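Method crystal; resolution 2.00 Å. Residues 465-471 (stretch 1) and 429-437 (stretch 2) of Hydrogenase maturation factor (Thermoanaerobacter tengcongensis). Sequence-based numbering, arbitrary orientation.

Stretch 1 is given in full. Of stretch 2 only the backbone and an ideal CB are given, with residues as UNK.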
# COMPACT_ATOMS: atom_id res chain seq x y z
N TYR A 465 -1.17 21.48 -4.14
CA TYR A 465 -1.30 20.34 -3.22
C TYR A 465 -1.19 20.85 -1.78
O TYR A 465 -0.33 21.66 -1.48
CB TYR A 465 -0.19 19.32 -3.45
CG TYR A 465 -0.24 18.55 -4.75
CD1 TYR A 465 -1.32 18.67 -5.65
CD2 TYR A 465 0.78 17.67 -5.07
CE1 TYR A 465 -1.35 17.90 -6.86
CE2 TYR A 465 0.77 16.93 -6.24
CZ TYR A 465 -0.28 17.06 -7.13
OH TYR A 465 -0.21 16.29 -8.26
N LEU A 466 -2.06 20.36 -0.91
CA LEU A 466 -1.90 20.65 0.52
C LEU A 466 -0.55 20.18 1.04
O LEU A 466 0.02 20.79 1.95
CB LEU A 466 -3.01 20.01 1.35
CG LEU A 466 -4.45 20.45 1.09
CD1 LEU A 466 -5.36 19.63 2.02
CD2 LEU A 466 -4.63 21.93 1.36
N SER A 467 -0.03 19.09 0.46
CA SER A 467 1.29 18.59 0.83
C SER A 467 2.40 19.61 0.52
O SER A 467 3.33 19.81 1.33
CB SER A 467 1.59 17.24 0.16
OG SER A 467 1.54 17.33 -1.26
N THR A 468 2.29 20.26 -0.63
CA THR A 468 3.22 21.33 -1.02
C THR A 468 3.12 22.52 -0.06
O THR A 468 4.13 23.03 0.43
CB THR A 468 2.96 21.79 -2.47
OG1 THR A 468 3.19 20.69 -3.35
CG2 THR A 468 3.90 22.97 -2.86
N GLN A 469 1.88 22.95 0.22
CA GLN A 469 1.62 24.03 1.18
C GLN A 469 2.20 23.69 2.55
O GLN A 469 2.75 24.56 3.23
CB GLN A 469 0.11 24.34 1.26
CG GLN A 469 -0.42 24.87 -0.10
CD GLN A 469 -1.91 24.60 -0.37
OE1 GLN A 469 -2.69 24.34 0.54
NE2 GLN A 469 -2.30 24.70 -1.64
N TYR A 470 2.09 22.43 2.96
CA TYR A 470 2.71 21.99 4.19
C TYR A 470 4.24 22.12 4.12
O TYR A 470 4.84 22.68 5.03
CB TYR A 470 2.29 20.56 4.56
CG TYR A 470 3.03 20.00 5.78
CD1 TYR A 470 2.76 20.46 7.07
CD2 TYR A 470 4.01 19.03 5.62
CE1 TYR A 470 3.45 19.93 8.18
CE2 TYR A 470 4.70 18.51 6.71
CZ TYR A 470 4.41 18.95 7.97
OH TYR A 470 5.13 18.41 9.01
N ALA A 471 4.84 21.62 3.04
CA ALA A 471 6.30 21.71 2.85
C ALA A 471 6.80 23.15 2.94
O ALA A 471 7.78 23.43 3.64
CB ALA A 471 6.72 21.09 1.53
N UNK A 429 -6.52 10.60 0.02
CA UNK A 429 -6.55 11.80 -0.82
C UNK A 429 -6.50 13.03 0.08
O UNK A 429 -7.37 13.20 0.93
CB UNK A 429 -7.80 11.82 -1.71
N UNK A 430 -5.48 13.88 -0.07
CA UNK A 430 -5.37 15.07 0.77
C UNK A 430 -6.26 16.18 0.25
O UNK A 430 -5.77 17.16 -0.29
CB UNK A 430 -3.92 15.55 0.84
N UNK A 431 -7.55 16.03 0.46
CA UNK A 431 -8.60 16.70 -0.29
C UNK A 431 -9.43 17.57 0.63
O UNK A 431 -10.24 18.37 0.18
CB UNK A 431 -9.49 15.68 -1.01
N UNK A 432 -9.25 17.41 1.93
CA UNK A 432 -10.07 18.10 2.91
C UNK A 432 -9.33 18.22 4.23
O UNK A 432 -8.28 17.60 4.43
CB UNK A 432 -11.40 17.37 3.11
N UNK A 433 -9.92 19.01 5.13
CA UNK A 433 -9.35 19.38 6.41
C UNK A 433 -9.11 18.17 7.33
O UNK A 433 -8.12 18.13 8.05
CB UNK A 433 -10.27 20.39 7.10
N UNK A 434 -10.03 17.20 7.29
CA UNK A 434 -9.94 16.04 8.17
C UNK A 434 -8.81 15.11 7.73
O UNK A 434 -8.09 14.59 8.55
CB UNK A 434 -11.27 15.28 8.19
N UNK A 435 -8.68 14.94 6.42
CA UNK A 435 -7.58 14.18 5.85
C UNK A 435 -6.25 14.86 6.16
O UNK A 435 -5.28 14.21 6.56
CB UNK A 435 -7.76 14.02 4.34
N UNK A 436 -6.22 16.18 6.01
CA UNK A 436 -5.02 16.96 6.28
C UNK A 436 -4.59 16.91 7.74
O UNK A 436 -3.41 16.73 8.04
CB UNK A 436 -5.25 18.42 5.87
N UNK A 437 -5.56 17.06 8.66
CA UNK A 437 -5.25 16.97 10.10
C UNK A 437 -4.62 15.64 10.47
O UNK A 437 -3.66 15.59 11.25
CB UNK A 437 -6.52 17.18 10.93

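Stretch 1 presents the first turns of a helix, with Leu466, Ser467 and Tyr470 along the side nearest stretch 2. No direct hydrogen bond joins the two segments; the side chains that meet across the contact do so through apolar atoms, chiefly of Leu466 and Tyr470.

Position 429 lies in an extended backbone, and its ideal CB has nothing of stretch 1 within 5.5 Å. Stretch 1 leaves the choice open; the residue is Asp429, and its OD1 is hydrogen-bonded elsewhere in the structure.

At position 430, CA-to-CB points toward stretch 1, and the ideal CB sits 4.5 Å from Leu466 CD1 and 5.3 Å from Ser467 N. No charge is offered here, so an aliphatic side chain such as leucine, isoleucine, valine or methionine would suit. The residue is Leu430. With chi1 m and chi2 t, it brings CD1 to 4.2 Å from Ser467 CB. Its backbone works as well: Leu430 O lies 3.4 Å from Leu466 CD1, and a water donates to Leu430 O (2.7 Å from the water O) while accepting from Leu466 N (2.9 Å from the water O). That amide is in the first turn of its helix, where no preceding turn supplies a carbonyl, and the water links it to stretch 2.

Positions 431 and 432 both point away from stretch 1, which therefore sets little restriction on either. At 431 almost any residue would fit as far as stretch 1 is concerned, polar ones included; it is Asp431. Position 432, with phi/psi of -156/171, immediately precedes a helix, where asparagine, aspartate, serine or threonine is common; it is Asn432, the N-cap residue. Its carbonyl O accepts from the backbone N of position 436 at 3.0 Å.

Position 433 begins the helix and points away, 434 is out of reach, and 435 points sideways with no atom of stretch 1 near its ideal CB. Many helix-compatible residues would serve; they are Glu433, Lys434 and Ala435.

Position 436 again points toward stretch 1. Its ideal CB is 4.0 Å from Leu466 CD1, and beyond it the space leads along the helix toward Tyr470. A long aliphatic or an aromatic side chain could follow this path. The residue is Phe436, with chi1 t, and its ring reaches both residues: CD2 lies 3.7 Å from Leu466 CB, CE2 is 3.6 Å from Leu466 O, and CZ is 4.0 Å from Tyr470 CB, which meets the ring at its edge. Leu466 O is already engaged by Tyr470 N, at 2.8 Å, within the helix.

Position 437 is out of reach of stretch 1, which sets no preference among helix-compatible residues; it is Asn437.

Stretch 2, residues 429-437: DLDNEKAFN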
# COMPACT_ATOMS: atom_id res chain seq x y z
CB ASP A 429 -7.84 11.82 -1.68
CG ASP A 429 -7.87 10.70 -2.71
OD1 ASP A 429 -6.87 9.96 -2.90
OD2 ASP A 429 -8.93 10.55 -3.37
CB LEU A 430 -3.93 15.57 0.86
CG LEU A 430 -2.97 14.72 1.68
CD1 LEU A 430 -1.77 15.57 2.09
CD2 LEU A 430 -3.68 14.18 2.92
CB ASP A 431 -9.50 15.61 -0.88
CG ASP A 431 -10.17 16.03 -2.17
OD1 ASP A 431 -11.04 15.25 -2.64
OD2 ASP A 431 -9.86 17.11 -2.71
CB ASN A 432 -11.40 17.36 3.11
CG ASN A 432 -11.19 15.89 3.44
OD1 ASN A 432 -11.16 15.05 2.55
ND2 ASN A 432 -11.04 15.58 4.71
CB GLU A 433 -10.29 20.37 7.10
CG GLU A 433 -9.64 21.21 8.19
CD GLU A 433 -10.59 22.24 8.78
OE1 GLU A 433 -11.55 22.65 8.08
OE2 GLU A 433 -10.38 22.65 9.94
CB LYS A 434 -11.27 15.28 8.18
CG LYS A 434 -12.27 15.83 9.15
CD LYS A 434 -13.65 15.34 8.80
CE LYS A 434 -14.48 16.43 8.15
NZ LYS A 434 -15.05 17.31 9.21
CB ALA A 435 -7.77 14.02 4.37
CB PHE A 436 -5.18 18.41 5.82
CG PHE A 436 -3.90 19.20 5.87
CD1 PHE A 436 -3.70 20.17 6.84
CD2 PHE A 436 -2.88 18.96 4.94
CE1 PHE A 436 -2.51 20.91 6.89
CE2 PHE A 436 -1.68 19.68 4.98
CZ PHE A 436 -1.50 20.66 5.95
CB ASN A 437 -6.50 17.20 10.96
CG ASN A 437 -6.99 18.63 10.92
OD1 ASN A 437 -8.12 18.91 11.34
ND2 ASN A 437 -6.16 19.54 10.43
O HOH W 1 -4.16 18.62 -1.91
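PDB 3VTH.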